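Local coordinates for Lmo2445 protein (Listeria monocytogenes EGD-e, PDB 5HZL) that is of unknown function but is a secreted, internalin-like protein with leucine-rich repeats that binds calcium, at residues F116-P122 against P139-M144; M144-I150 against M169-L175; D164-N168 against P186-F190. One frame throughout, in Å; residues are numbered along the deposited sequence.

The three contacts follow one another along the solenoid of leucine-rich repeats, whose parallel sheet places its strands side by side in chain order. Contact 1 packs the loop before strand 126-128 on the loop before strand 149-151; contact 2 pairs strand 149-151 with 174-176. Contact 3 sets the loop before 174-176 against the start of helix 187-191. Contact 1 ends at Met144, where contact 2 begins, whereas the segments of contacts 2 and 3 alternate along the chain. The centre of contact 2 is about 11 Å from the other two centres, which are about 16 Å apart. Phe141, Trp166 and Leu175 carry one hydrophobic core through all three, joining the repeats into one continuous solenoid.

Contact 1: residues F116-P122 against P139-M144; sequences FPDANYP and PKFVGM
Met144, modelled as selenomethionine, brings its SE to the edge of the Phe116 ring, 3.4 Å from CE2, in a Met-aromatic contact. The two side chains reach toward each other from the two segments, and Phe116 arrives with CG anti to its backbone N (chi1 -179°), which carries the ring into the interior. Phe141 packs on the same ring obliquely, its CE1 3.7 Å from Phe116 CE2 and the two planes at 50°. Tyr121 runs beside Met144, with Met144 CG at its ring edge, 3.9 Å from Tyr121 CD2. A long, flexible, unbranched chain suits this place because it can follow both aromatic edges; the Tyr121 hydroxyl itself bonds to the backbone of Leu96. Further out, Val142 CB approaches the Asp118 carboxylate, 3.6 Å from Asp118 CG. OD1 of Asp118 takes a weak hydrogen bond from Val142 N, and Ala119 N gives another weak one to Val142 O. A sounder bond runs from Tyr121 N to Gly143 O at 3.1 Å. Gly143 occupies the third position of a type II turn, where the positive phi suits glycine. Such stacking of successive loops, each leading to the next parallel strand, is characteristic of the leucine-rich-repeat solenoid.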
ATOM      1  N   PHE A 116       7.048  -2.647   0.893  1.00 41.21           N
ATOM      2  CA  PHE A 116       7.603  -1.603   1.740  1.00 41.79           C
ATOM      3  C   PHE A 116       7.982  -2.364   3.012  1.00 42.39           C
ATOM      4  O   PHE A 116       7.131  -2.600   3.857  1.00 41.33           O
ATOM      5  CB  PHE A 116       6.573  -0.507   1.982  1.00 42.51           C
ATOM      6  CG  PHE A 116       7.084   0.608   2.835  1.00 44.15           C
ATOM      7  CD1 PHE A 116       7.861   1.632   2.279  1.00 44.32           C
ATOM      8  CD2 PHE A 116       6.807   0.635   4.195  1.00 44.72           C
ATOM      9  CE1 PHE A 116       8.346   2.661   3.076  1.00 45.11           C
ATOM     10  CE2 PHE A 116       7.287   1.659   4.989  1.00 45.78           C
ATOM     11  CZ  PHE A 116       8.059   2.674   4.434  1.00 45.90           C
ATOM     12  N   PRO A 117       9.272  -2.732   3.164  1.00 44.93           N
ATOM     13  CA  PRO A 117       9.678  -3.553   4.316  1.00 46.80           C
ATOM     14  C   PRO A 117       9.696  -2.871   5.678  1.00 47.55           C
ATOM     15  O   PRO A 117       9.709  -1.631   5.782  1.00 46.83           O
ATOM     16  CB  PRO A 117      11.114  -3.961   3.955  1.00 47.19           C
ATOM     17  CG  PRO A 117      11.637  -2.760   3.239  1.00 46.32           C
ATOM     18  CD  PRO A 117      10.458  -2.170   2.481  1.00 44.87           C
ATOM     19  N   ASP A 118       9.682  -3.721   6.702  1.00 48.26           N
ATOM     20  CA  ASP A 118       9.755  -3.290   8.079  1.00 49.36           C
ATOM     21  C   ASP A 118      11.198  -2.793   8.188  1.00 49.82           C
ATOM     22  O   ASP A 118      12.150  -3.483   7.795  1.00 48.54           O
ATOM     23  CB  ASP A 118       9.435  -4.443   9.044  1.00 51.15           C
ATOM     24  CG  ASP A 118       7.959  -4.927   8.947  1.00 51.95           C
ATOM     25  OD1 ASP A 118       7.046  -4.144   8.563  1.00 50.05           O
ATOM     26  OD2 ASP A 118       7.702  -6.102   9.292  1.00 54.05           O
ATOM     27  N   ALA A 119      11.338  -1.573   8.686  1.00 49.77           N
ATOM     28  CA  ALA A 119      12.633  -0.932   8.790  1.00 50.40           C
ATOM     29  C   ALA A 119      12.667   0.000   9.975  1.00 51.44           C
ATOM     30  O   ALA A 119      11.664   0.621  10.329  1.00 52.00           O
ATOM     31  CB  ALA A 119      12.907  -0.157   7.512  1.00 49.79           C
ATOM     32  N   ASN A 120      13.850   0.116  10.553  1.00 52.27           N
ATOM     33  CA  ASN A 120      14.060   0.927  11.726  1.00 53.52           C
ATOM     34  C   ASN A 120      14.235   2.425  11.449  1.00 50.87           C
ATOM     35  O   ASN A 120      15.341   2.886  11.237  1.00 51.34           O
ATOM     36  CB  ASN A 120      15.286   0.360  12.465  1.00 57.02           C
ATOM     37  CG  ASN A 120      15.542   1.034  13.796  1.00 59.73           C
ATOM     38  OD1 ASN A 120      14.632   1.583  14.432  1.00 62.63           O
ATOM     39  ND2 ASN A 120      16.784   0.980  14.235  1.00 61.28           N
ATOM     40  N   TYR A 121      13.134   3.170  11.453  1.00 49.30           N
ATOM     41  CA  TYR A 121      13.155   4.629  11.249  1.00 48.64           C
ATOM     42  C   TYR A 121      12.457   5.271  12.463  1.00 48.61           C
ATOM     43  O   TYR A 121      11.257   5.524  12.447  1.00 47.07           O
ATOM     44  CB  TYR A 121      12.464   5.076   9.955  1.00 46.55           C
ATOM     45  CG  TYR A 121      12.973   4.519   8.656  1.00 45.28           C
ATOM     46  CD1 TYR A 121      14.120   5.007   8.060  1.00 46.39           C
ATOM     47  CD2 TYR A 121      12.259   3.547   7.980  1.00 45.21           C
ATOM     48  CE1 TYR A 121      14.567   4.505   6.837  1.00 46.08           C
ATOM     49  CE2 TYR A 121      12.689   3.046   6.764  1.00 44.90           C
ATOM     50  CZ  TYR A 121      13.838   3.527   6.195  1.00 45.34           C
ATOM     51  OH  TYR A 121      14.228   3.010   4.985  1.00 47.80           O
ATOM     52  N   PRO A 122      13.215   5.529  13.527  1.00 51.46           N
ATOM     53  CA  PRO A 122      12.653   6.121  14.749  1.00 53.50           C
ATOM     54  C   PRO A 122      11.923   7.446  14.562  1.00 54.23           C
ATOM     55  O   PRO A 122      10.863   7.654  15.156  1.00 56.60           O
ATOM     56  CB  PRO A 122      13.896   6.369  15.621  1.00 54.86           C
ATOM     57  CG  PRO A 122      14.933   5.446  15.106  1.00 54.44           C
ATOM     58  CD  PRO A 122      14.671   5.308  13.639  1.00 52.40           C
ATOM     59  N   PRO A 139       1.900  -3.723   4.239  1.00 45.41           N
ATOM     60  CA  PRO A 139       2.948  -3.437   5.207  1.00 45.07           C
ATOM     61  C   PRO A 139       2.408  -3.191   6.624  1.00 46.33           C
ATOM     62  O   PRO A 139       1.336  -2.618   6.784  1.00 44.61           O
ATOM     63  CB  PRO A 139       3.597  -2.168   4.645  1.00 44.30           C
ATOM     64  CG  PRO A 139       2.512  -1.469   3.919  1.00 43.53           C
ATOM     65  CD  PRO A 139       1.636  -2.556   3.364  1.00 44.50           C
ATOM     66  N   LYS A 140       3.169  -3.628   7.630  1.00 49.43           N
ATOM     67  CA  LYS A 140       2.832  -3.461   9.053  1.00 51.73           C
ATOM     68  C   LYS A 140       3.562  -2.285   9.723  1.00 49.87           C
ATOM     69  O   LYS A 140       3.212  -1.888  10.832  1.00 50.68           O
ATOM     70  CB  LYS A 140       3.128  -4.754   9.825  1.00 55.40           C
ATOM     71  CG  LYS A 140       2.244  -5.935   9.447  1.00 58.06           C
ATOM     72  CD  LYS A 140       2.681  -7.244  10.128  1.00 63.79           C
ATOM     73  CE  LYS A 140       2.563  -7.283  11.657  1.00 66.00           C
ATOM     74  NZ  LYS A 140       1.150  -7.132  12.121  1.00 67.23           N
ATOM     75  N   PHE A 141       4.575  -1.746   9.055  1.00 48.32           N
ATOM     76  CA  PHE A 141       5.367  -0.614   9.562  1.00 48.19           C
ATOM     77  C   PHE A 141       6.107  -0.900  10.881  1.00 50.51           C
ATOM     78  O   PHE A 141       6.132  -0.053  11.782  1.00 54.45           O
ATOM     79  CB  PHE A 141       4.506   0.654   9.666  1.00 46.52           C
ATOM     80  CG  PHE A 141       3.792   0.986   8.399  1.00 45.39           C
ATOM     81  CD1 PHE A 141       4.450   1.652   7.369  1.00 44.78           C
ATOM     82  CD2 PHE A 141       2.467   0.621   8.219  1.00 45.39           C
ATOM     83  CE1 PHE A 141       3.800   1.953   6.184  1.00 43.93           C
ATOM     84  CE2 PHE A 141       1.806   0.918   7.038  1.00 44.68           C
ATOM     85  CZ  PHE A 141       2.474   1.588   6.018  1.00 44.54           C
ATOM     86  N   VAL A 142       6.693  -2.093  11.007  1.00 50.17           N
ATOM     87  CA  VAL A 142       7.456  -2.434  12.214  1.00 52.45           C
ATOM     88  C   VAL A 142       8.770  -1.661  12.082  1.00 52.20           C
ATOM     89  O   VAL A 142       9.426  -1.708  11.037  1.00 50.79           O
ATOM     90  CB  VAL A 142       7.682  -3.958  12.430  1.00 53.97           C
ATOM     91  CG1 VAL A 142       8.567  -4.210  13.650  1.00 55.38           C
ATOM     92  CG2 VAL A 142       6.350  -4.689  12.590  1.00 53.78           C
ATOM     93  N   GLY A 143       9.119  -0.949  13.152  1.00 53.30           N
ATOM     94  CA  GLY A 143      10.300  -0.087  13.205  1.00 53.50           C
ATOM     95  C   GLY A 143       9.936   1.391  13.015  1.00 52.58           C
ATOM     96  O   GLY A 143      10.774   2.261  13.249  1.00 53.35           O
HETATM   97  N   MSE A 144       8.685   1.669  12.618  1.00 51.63           N
HETATM   98  CA  MSE A 144       8.180   3.027  12.368  1.00 50.95           C
HETATM   99  C   MSE A 144       7.056   3.373  13.324  1.00 51.69           C
HETATM  100  O   MSE A 144       6.054   3.978  12.946  1.00 51.93           O
HETATM  101  CB  MSE A 144       7.721   3.017  10.905  1.00 49.37           C
HETATM  102  CG  MSE A 144       8.929   2.923   9.977  1.00 49.91           C
HETATM  103 SE   MSE A 144       8.422   2.504   8.126  1.00 49.83          SE
HETATM  104  CE  MSE A 144       8.727   0.562   8.107  1.00 50.17           C
TER

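Contact 2: residues M144-I150 against M169-L175; sequences MEGLVSI and MPNLDSL. With CA (calcium ion), chain F.
The flat carbonyl group of Val148 receives two N-H groups in its own plane, from Asp173 and from Ser174. Asp173 N is the closer at 2.7 Å from Val148 O and meets it almost straight, at 175°, while Ser174 N stands 3.1 Å from the same Val148 O in a more bent bond. The CD1 methyl of Leu172 also touches this oxygen. The Asp173 carboxylate turns away from the neighbouring segment, with CG anti to its backbone N (chi1 -165°), and its OD1 binds a calcium ion at 2.6 Å; Gln194 O supplies a second ligand. Beyond this point the chains run as parallel strands: Ile150 N bonds to Ser174 O at 2.9 Å, and Ser149 and Ser174 stand beside each other on one face of the sheet. This is the parallel pairing of a leucine-rich repeat; here serines lie on one face, and Ile150 and Leu175 on the apolar, inward face. Ser149 OG hydrogen-bonds to Asn126 OD1, a use for a small hydroxyl on its face. On the buried face Ile150 lies alongside Leu175, which brings CD1 to 3.9 Å from Ile150 CB. Leu172 and the selenomethionine Met169 come across Ile150, and both reach its CD1 methyl. Met169 bends at its last torsion (chi3 -82°), and its SE lies 3.8 Å from Leu147 CD1, with Leu147 running beside it. Ahead of the strands, the Glu145 carbonyl oxygen touches Pro170 CD and the CA of Met169, where two type I turns lead side by side into the strands.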
HETATM    1  N   MSE A 144       8.685   1.669  12.618  1.00 51.63           N
HETATM    2  CA  MSE A 144       8.180   3.027  12.368  1.00 50.95           C
HETATM    3  C   MSE A 144       7.056   3.373  13.324  1.00 51.69           C
HETATM    4  O   MSE A 144       6.054   3.978  12.946  1.00 51.93           O
HETATM    5  CB  MSE A 144       7.721   3.017  10.905  1.00 49.37           C
HETATM    6  CG  MSE A 144       8.929   2.923   9.977  1.00 49.91           C
HETATM    7 SE   MSE A 144       8.422   2.504   8.126  1.00 49.83          SE
HETATM    8  CE  MSE A 144       8.727   0.562   8.107  1.00 50.17           C
ATOM      9  N   GLU A 145       7.233   3.014  14.592  1.00 53.26           N
ATOM     10  CA  GLU A 145       6.226   3.261  15.634  1.00 54.23           C
ATOM     11  C   GLU A 145       5.837   4.731  15.858  1.00 52.98           C
ATOM     12  O   GLU A 145       4.801   5.011  16.459  1.00 54.82           O
ATOM     13  CB  GLU A 145       6.648   2.626  16.969  1.00 58.35           C
ATOM     14  CG  GLU A 145       6.635   1.085  17.022  1.00 61.03           C
ATOM     15  CD  GLU A 145       7.719   0.370  16.206  1.00 61.75           C
ATOM     16  OE1 GLU A 145       8.838   0.919  16.035  1.00 63.07           O
ATOM     17  OE2 GLU A 145       7.456  -0.778  15.763  1.00 61.48           O
ATOM     18  N   GLY A 146       6.651   5.659  15.367  1.00 50.79           N
ATOM     19  CA  GLY A 146       6.387   7.086  15.515  1.00 49.86           C
ATOM     20  C   GLY A 146       5.527   7.731  14.449  1.00 48.21           C
ATOM     21  O   GLY A 146       5.248   8.921  14.551  1.00 47.55           O
ATOM     22  N   LEU A 147       5.105   6.965  13.437  1.00 46.99           N
ATOM     23  CA  LEU A 147       4.267   7.497  12.356  1.00 45.74           C
ATOM     24  C   LEU A 147       3.010   8.256  12.796  1.00 46.21           C
ATOM     25  O   LEU A 147       2.279   7.809  13.689  1.00 46.99           O
ATOM     26  CB  LEU A 147       3.866   6.388  11.380  1.00 44.77           C
ATOM     27  CG  LEU A 147       4.925   5.911  10.379  1.00 44.67           C
ATOM     28  CD1 LEU A 147       4.503   4.624   9.683  1.00 43.75           C
ATOM     29  CD2 LEU A 147       5.237   7.001   9.353  1.00 44.32           C
ATOM     30  N   VAL A 148       2.786   9.405  12.159  1.00 45.49           N
ATOM     31  CA  VAL A 148       1.630  10.254  12.431  1.00 46.31           C
ATOM     32  C   VAL A 148       0.622  10.148  11.296  1.00 45.34           C
ATOM     33  O   VAL A 148      -0.578  10.142  11.548  1.00 46.24           O
ATOM     34  CB  VAL A 148       2.035  11.732  12.646  1.00 46.43           C
ATOM     35  CG1 VAL A 148       0.805  12.633  12.806  1.00 46.15           C
ATOM     36  CG2 VAL A 148       2.956  11.831  13.854  1.00 47.49           C
ATOM     37  N   SER A 149       1.100  10.074  10.060  1.00 44.88           N
ATOM     38  CA  SER A 149       0.199   9.971   8.913  1.00 44.60           C
ATOM     39  C   SER A 149       0.731   9.056   7.819  1.00 43.42           C
ATOM     40  O   SER A 149       1.879   9.164   7.408  1.00 42.17           O
ATOM     41  CB  SER A 149      -0.095  11.346   8.324  1.00 44.48           C
ATOM     42  OG  SER A 149       1.077  11.921   7.831  1.00 44.45           O
ATOM     43  N   ILE A 150      -0.158   8.175   7.364  1.00 44.28           N
ATOM     44  CA  ILE A 150       0.075   7.183   6.327  1.00 43.46           C
ATOM     45  C   ILE A 150      -0.924   7.359   5.198  1.00 43.00           C
ATOM     46  O   ILE A 150      -2.134   7.394   5.421  1.00 42.22           O
ATOM     47  CB  ILE A 150      -0.140   5.769   6.894  1.00 44.62           C
ATOM     48  CG1 ILE A 150       0.937   5.463   7.947  1.00 46.11           C
ATOM     49  CG2 ILE A 150      -0.124   4.718   5.783  1.00 44.00           C
ATOM     50  CD1 ILE A 150       0.731   4.147   8.667  1.00 47.33           C
HETATM   51  N   MSE A 169       1.124   2.024  16.672  1.00 60.54           N
HETATM   52  CA  MSE A 169       1.555   3.415  16.402  1.00 59.30           C
HETATM   53  C   MSE A 169       0.735   4.400  17.203  1.00 58.61           C
HETATM   54  O   MSE A 169      -0.257   4.932  16.702  1.00 56.80           O
HETATM   55  CB  MSE A 169       1.381   3.636  14.902  1.00 58.69           C
HETATM   56  CG  MSE A 169       2.501   2.936  14.127  1.00 59.55           C
HETATM   57 SE   MSE A 169       2.183   2.995  12.183  1.00 58.89          SE
HETATM   58  CE  MSE A 169       0.944   1.463  12.119  1.00 58.48           C
ATOM     59  N   PRO A 170       1.155   4.686  18.440  1.00 59.15           N
ATOM     60  CA  PRO A 170       0.371   5.572  19.322  1.00 60.36           C
ATOM     61  C   PRO A 170       0.092   7.011  18.886  1.00 59.97           C
ATOM     62  O   PRO A 170      -0.784   7.647  19.474  1.00 61.53           O
ATOM     63  CB  PRO A 170       1.163   5.552  20.643  1.00 61.76           C
ATOM     64  CG  PRO A 170       2.544   5.185  20.268  1.00 60.70           C
ATOM     65  CD  PRO A 170       2.426   4.281  19.081  1.00 59.07           C
ATOM     66  N   ASN A 171       0.804   7.522  17.886  1.00 58.91           N
ATOM     67  CA  ASN A 171       0.577   8.905  17.434  1.00 58.43           C
ATOM     68  C   ASN A 171      -0.086   9.027  16.081  1.00 56.09           C
ATOM     69  O   ASN A 171      -0.356  10.143  15.638  1.00 56.57           O
ATOM     70  CB  ASN A 171       1.890   9.686  17.489  1.00 58.60           C
ATOM     71  CG  ASN A 171       2.408   9.821  18.905  1.00 60.11           C
ATOM     72  OD1 ASN A 171       1.631   9.985  19.848  1.00 61.99           O
ATOM     73  ND2 ASN A 171       3.715   9.762  19.065  1.00 60.16           N
ATOM     74  N   LEU A 172      -0.367   7.883  15.451  1.00 54.40           N
ATOM     75  CA  LEU A 172      -1.010   7.837  14.146  1.00 52.55           C
ATOM     76  C   LEU A 172      -2.304   8.627  14.238  1.00 53.68           C
ATOM     77  O   LEU A 172      -3.141   8.351  15.106  1.00 55.29           O
ATOM     78  CB  LEU A 172      -1.281   6.384  13.740  1.00 51.05           C
ATOM     79  CG  LEU A 172      -1.883   6.114  12.356  1.00 48.40           C
ATOM     80  CD1 LEU A 172      -1.008   6.674  11.249  1.00 46.58           C
ATOM     81  CD2 LEU A 172      -2.079   4.620  12.172  1.00 47.69           C
ATOM     82  N   ASP A 173      -2.438   9.624  13.365  1.00 53.38           N
ATOM     83  CA  ASP A 173      -3.606  10.500  13.355  1.00 54.67           C
ATOM     84  C   ASP A 173      -4.301  10.585  11.997  1.00 52.93           C
ATOM     85  O   ASP A 173      -5.405  11.135  11.911  1.00 53.78           O
ATOM     86  CB  ASP A 173      -3.174  11.911  13.768  1.00 56.32           C
ATOM     87  CG  ASP A 173      -4.346  12.802  14.133  1.00 58.68           C
ATOM     88  OD1 ASP A 173      -5.157  12.408  15.014  1.00 62.97           O
ATOM     89  OD2 ASP A 173      -4.434  13.910  13.571  1.00 57.84           O
ATOM     90  N   SER A 174      -3.662  10.078  10.943  1.00 51.06           N
ATOM     91  CA  SER A 174      -4.255  10.103   9.605  1.00 49.64           C
ATOM     92  C   SER A 174      -3.903   8.819   8.853  1.00 46.50           C
ATOM     93  O   SER A 174      -2.734   8.480   8.722  1.00 43.68           O
ATOM     94  CB  SER A 174      -3.789  11.332   8.831  1.00 50.07           C
ATOM     95  OG  SER A 174      -4.441  11.413   7.573  1.00 50.85           O
ATOM     96  N   LEU A 175      -4.925   8.118   8.364  1.00 45.37           N
ATOM     97  CA  LEU A 175      -4.741   6.859   7.640  1.00 44.78           C
ATOM     98  C   LEU A 175      -5.653   6.863   6.417  1.00 43.57           C
ATOM     99  O   LEU A 175      -6.856   6.668   6.545  1.00 44.30           O
ATOM    100  CB  LEU A 175      -5.064   5.677   8.570  1.00 45.66           C
ATOM    101  CG  LEU A 175      -4.970   4.259   8.012  1.00 44.65           C
ATOM    102  CD1 LEU A 175      -3.550   3.972   7.566  1.00 44.57           C
ATOM    103  CD2 LEU A 175      -5.424   3.253   9.055  1.00 45.04           C
TER
HETATM  104 CA    CA F 405      -5.667  11.934  17.516  1.00 64.08          CA

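Contact 3: residues D164-N168 against P186-F190; sequences DIWMN and PEDIF. With CA (calcium ion), chain D.
Ile189 faces the 164-168 loop from the start of its helix, and its CB lies 4.3 Å from Ile165 O. From there CG2 turns inward to Leu175, whereas CG1, anti to the backbone N (chi1 -163°), runs on to the Trp166 carbonyl, 3.9 Å from Trp166 O. The terminal CD1 rests against that same oxygen and reaches the selenomethionine Met167, 4.0 Å from its SE. Branching at CB thus lets one isoleucine serve Leu175 with CG2 and the 164-168 loop with CG1 and CD1. Met167 bends twice to lay its CG, SE and CE against Asp188 CB. A water joins the backbones: it donates to Ile165 O at 2.9 Å and accepts from Ile189 N at 2.7 Å, so it satisfies an N-H of the first helical turn, which has no earlier helical carbonyl to meet. Pro186, at the N-cap position, sets its CG 4.2 Å from Trp166 CZ3, a compact apolar ring suited to packing on the indole. The indole NE1 of Trp166 hydrogen-bonds to Pro139 O. Next in the chain, Glu187 OE2 binds a calcium ion at 2.6 Å, together with Glu163. The contact is thus packing between successive turns of a leucine-rich-repeat solenoid, next to a calcium site.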
ATOM      1  N   ASP A 164      -6.803  -6.267  14.002  1.00 64.92           N
ATOM      2  CA  ASP A 164      -5.780  -5.647  14.879  1.00 69.26           C
ATOM      3  C   ASP A 164      -4.492  -5.025  14.267  1.00 68.63           C
ATOM      4  O   ASP A 164      -3.616  -4.581  15.027  1.00 69.19           O
ATOM      5  CB  ASP A 164      -5.433  -6.594  16.068  1.00 72.72           C
ATOM      6  CG  ASP A 164      -4.869  -7.959  15.640  1.00 75.11           C
ATOM      7  OD1 ASP A 164      -4.584  -8.179  14.447  1.00 76.98           O
ATOM      8  OD2 ASP A 164      -4.708  -8.827  16.526  1.00 79.48           O
ATOM      9  N   ILE A 165      -4.355  -4.946  12.942  1.00 66.02           N
ATOM     10  CA  ILE A 165      -3.130  -4.324  12.426  1.00 65.48           C
ATOM     11  C   ILE A 165      -3.159  -2.810  12.633  1.00 62.87           C
ATOM     12  O   ILE A 165      -4.225  -2.193  12.768  1.00 62.75           O
ATOM     13  CB  ILE A 165      -2.786  -4.627  10.943  1.00 67.60           C
ATOM     14  CG1 ILE A 165      -3.730  -3.936   9.956  1.00 68.55           C
ATOM     15  CG2 ILE A 165      -2.715  -6.135  10.699  1.00 71.10           C
ATOM     16  CD1 ILE A 165      -3.249  -4.102   8.528  1.00 69.73           C
ATOM     17  N   TRP A 166      -1.957  -2.249  12.644  1.00 58.64           N
ATOM     18  CA  TRP A 166      -1.706  -0.835  12.817  1.00 55.74           C
ATOM     19  C   TRP A 166      -2.136  -0.276  14.194  1.00 56.74           C
ATOM     20  O   TRP A 166      -2.540   0.889  14.326  1.00 55.17           O
ATOM     21  CB  TRP A 166      -2.250  -0.026  11.622  1.00 53.99           C
ATOM     22  CG  TRP A 166      -1.762  -0.528  10.264  1.00 51.40           C
ATOM     23  CD1 TRP A 166      -0.485  -0.906   9.940  1.00 50.97           C
ATOM     24  CD2 TRP A 166      -2.514  -0.595   9.044  1.00 49.86           C
ATOM     25  NE1 TRP A 166      -0.416  -1.269   8.619  1.00 49.03           N
ATOM     26  CE2 TRP A 166      -1.643  -1.075   8.041  1.00 48.53           C
ATOM     27  CE3 TRP A 166      -3.845  -0.317   8.703  1.00 49.42           C
ATOM     28  CZ2 TRP A 166      -2.062  -1.283   6.720  1.00 46.83           C
ATOM     29  CZ3 TRP A 166      -4.258  -0.525   7.394  1.00 47.66           C
ATOM     30  CH2 TRP A 166      -3.365  -1.005   6.418  1.00 46.94           C
HETATM   31  N   MSE A 167      -2.000  -1.121  15.218  1.00 58.49           N
HETATM   32  CA  MSE A 167      -2.322  -0.761  16.601  1.00 61.04           C
HETATM   33  C   MSE A 167      -1.067  -0.601  17.412  1.00 62.99           C
HETATM   34  O   MSE A 167      -1.107  -0.527  18.640  1.00 65.94           O
HETATM   35  CB  MSE A 167      -3.187  -1.863  17.175  1.00 62.67           C
HETATM   36  CG  MSE A 167      -4.558  -1.852  16.522  1.00 63.19           C
HETATM   37 SE   MSE A 167      -5.520  -0.228  17.075  1.00 65.99          SE
HETATM   38  CE  MSE A 167      -5.996  -0.736  18.923  1.00 68.13           C
ATOM     39  N   ASN A 168       0.057  -0.528  16.710  1.00 63.19           N
ATOM     40  CA  ASN A 168       1.380  -0.373  17.296  1.00 64.73           C
ATOM     41  C   ASN A 168       1.956   1.062  17.106  1.00 62.47           C
ATOM     42  O   ASN A 168       3.141   1.273  17.356  1.00 60.89           O
ATOM     43  CB  ASN A 168       2.319  -1.407  16.628  1.00 66.34           C
ATOM     44  CG  ASN A 168       2.423  -1.233  15.088  1.00 66.42           C
ATOM     45  OD1 ASN A 168       1.463  -0.807  14.420  1.00 64.47           O
ATOM     46  ND2 ASN A 168       3.590  -1.579  14.524  1.00 66.70           N
ATOM     47  N   PRO A 186      -9.821  -2.904   8.673  1.00 50.01           N
ATOM     48  CA  PRO A 186      -8.979  -2.868   9.872  1.00 52.23           C
ATOM     49  C   PRO A 186      -9.829  -2.190  10.962  1.00 54.61           C
ATOM     50  O   PRO A 186      -9.698  -0.998  11.214  1.00 54.51           O
ATOM     51  CB  PRO A 186      -7.792  -2.009   9.446  1.00 50.61           C
ATOM     52  CG  PRO A 186      -8.319  -1.138   8.371  1.00 49.12           C
ATOM     53  CD  PRO A 186      -9.393  -1.908   7.675  1.00 48.68           C
ATOM     54  N   GLU A 187     -10.710  -2.968  11.585  1.00 57.62           N
ATOM     55  CA  GLU A 187     -11.629  -2.443  12.596  1.00 60.38           C
ATOM     56  C   GLU A 187     -11.052  -1.725  13.799  1.00 60.04           C
ATOM     57  O   GLU A 187     -11.469  -0.610  14.096  1.00 60.07           O
ATOM     58  CB  GLU A 187     -12.570  -3.535  13.108  1.00 64.06           C
ATOM     59  CG  GLU A 187     -13.562  -4.011  12.071  1.00 65.66           C
ATOM     60  CD  GLU A 187     -14.622  -4.915  12.657  1.00 69.09           C
ATOM     61  OE1 GLU A 187     -15.726  -4.945  12.077  1.00 70.14           O
ATOM     62  OE2 GLU A 187     -14.372  -5.573  13.703  1.00 71.86           O
ATOM     63  N   ASP A 188     -10.116  -2.363  14.494  1.00 59.43           N
ATOM     64  CA  ASP A 188      -9.543  -1.766  15.703  1.00 60.12           C
ATOM     65  C   ASP A 188      -9.128  -0.307  15.562  1.00 59.46           C
ATOM     66  O   ASP A 188      -9.580   0.538  16.341  1.00 60.74           O
ATOM     67  CB  ASP A 188      -8.344  -2.569  16.230  1.00 60.76           C
ATOM     68  CG  ASP A 188      -8.720  -3.951  16.748  1.00 61.14           C
ATOM     69  OD1 ASP A 188      -9.813  -4.468  16.448  1.00 61.01           O
ATOM     70  OD2 ASP A 188      -7.884  -4.525  17.474  1.00 62.52           O
ATOM     71  N   ILE A 189      -8.297  -0.021  14.561  1.00 57.41           N
ATOM     72  CA  ILE A 189      -7.790   1.333  14.348  1.00 57.02           C
ATOM     73  C   ILE A 189      -8.902   2.347  14.047  1.00 57.43           C
ATOM     74  O   ILE A 189      -8.849   3.467  14.565  1.00 57.38           O
ATOM     75  CB  ILE A 189      -6.648   1.370  13.294  1.00 56.28           C
ATOM     76  CG1 ILE A 189      -5.856   2.682  13.368  1.00 56.34           C
ATOM     77  CG2 ILE A 189      -7.166   1.086  11.893  1.00 55.68           C
ATOM     78  CD1 ILE A 189      -5.157   2.908  14.698  1.00 57.92           C
ATOM     79  N   PHE A 190      -9.907   1.979  13.243  1.00 57.09           N
ATOM     80  CA  PHE A 190     -10.999   2.920  12.971  1.00 58.11           C
ATOM     81  C   PHE A 190     -11.904   3.149  14.181  1.00 60.35           C
ATOM     82  O   PHE A 190     -12.426   4.248  14.357  1.00 61.22           O
ATOM     83  CB  PHE A 190     -11.857   2.530  11.765  1.00 58.20           C
ATOM     84  CG  PHE A 190     -11.127   2.540  10.457  1.00 57.58           C
ATOM     85  CD1 PHE A 190     -10.347   3.631  10.078  1.00 58.42           C
ATOM     86  CD2 PHE A 190     -11.301   1.519   9.552  1.00 57.42           C
ATOM     87  CE1 PHE A 190      -9.687   3.653   8.861  1.00 57.93           C
ATOM     88  CE2 PHE A 190     -10.652   1.544   8.325  1.00 57.95           C
ATOM     89  CZ  PHE A 190      -9.842   2.612   7.977  1.00 57.05           C
TER
HETATM   90 CA    CA D 403     -15.538  -7.746  14.386  1.00 79.75          CA
HETATM   91  O   HOH W   1      -7.094  -1.845  13.011  1.00 50.20           O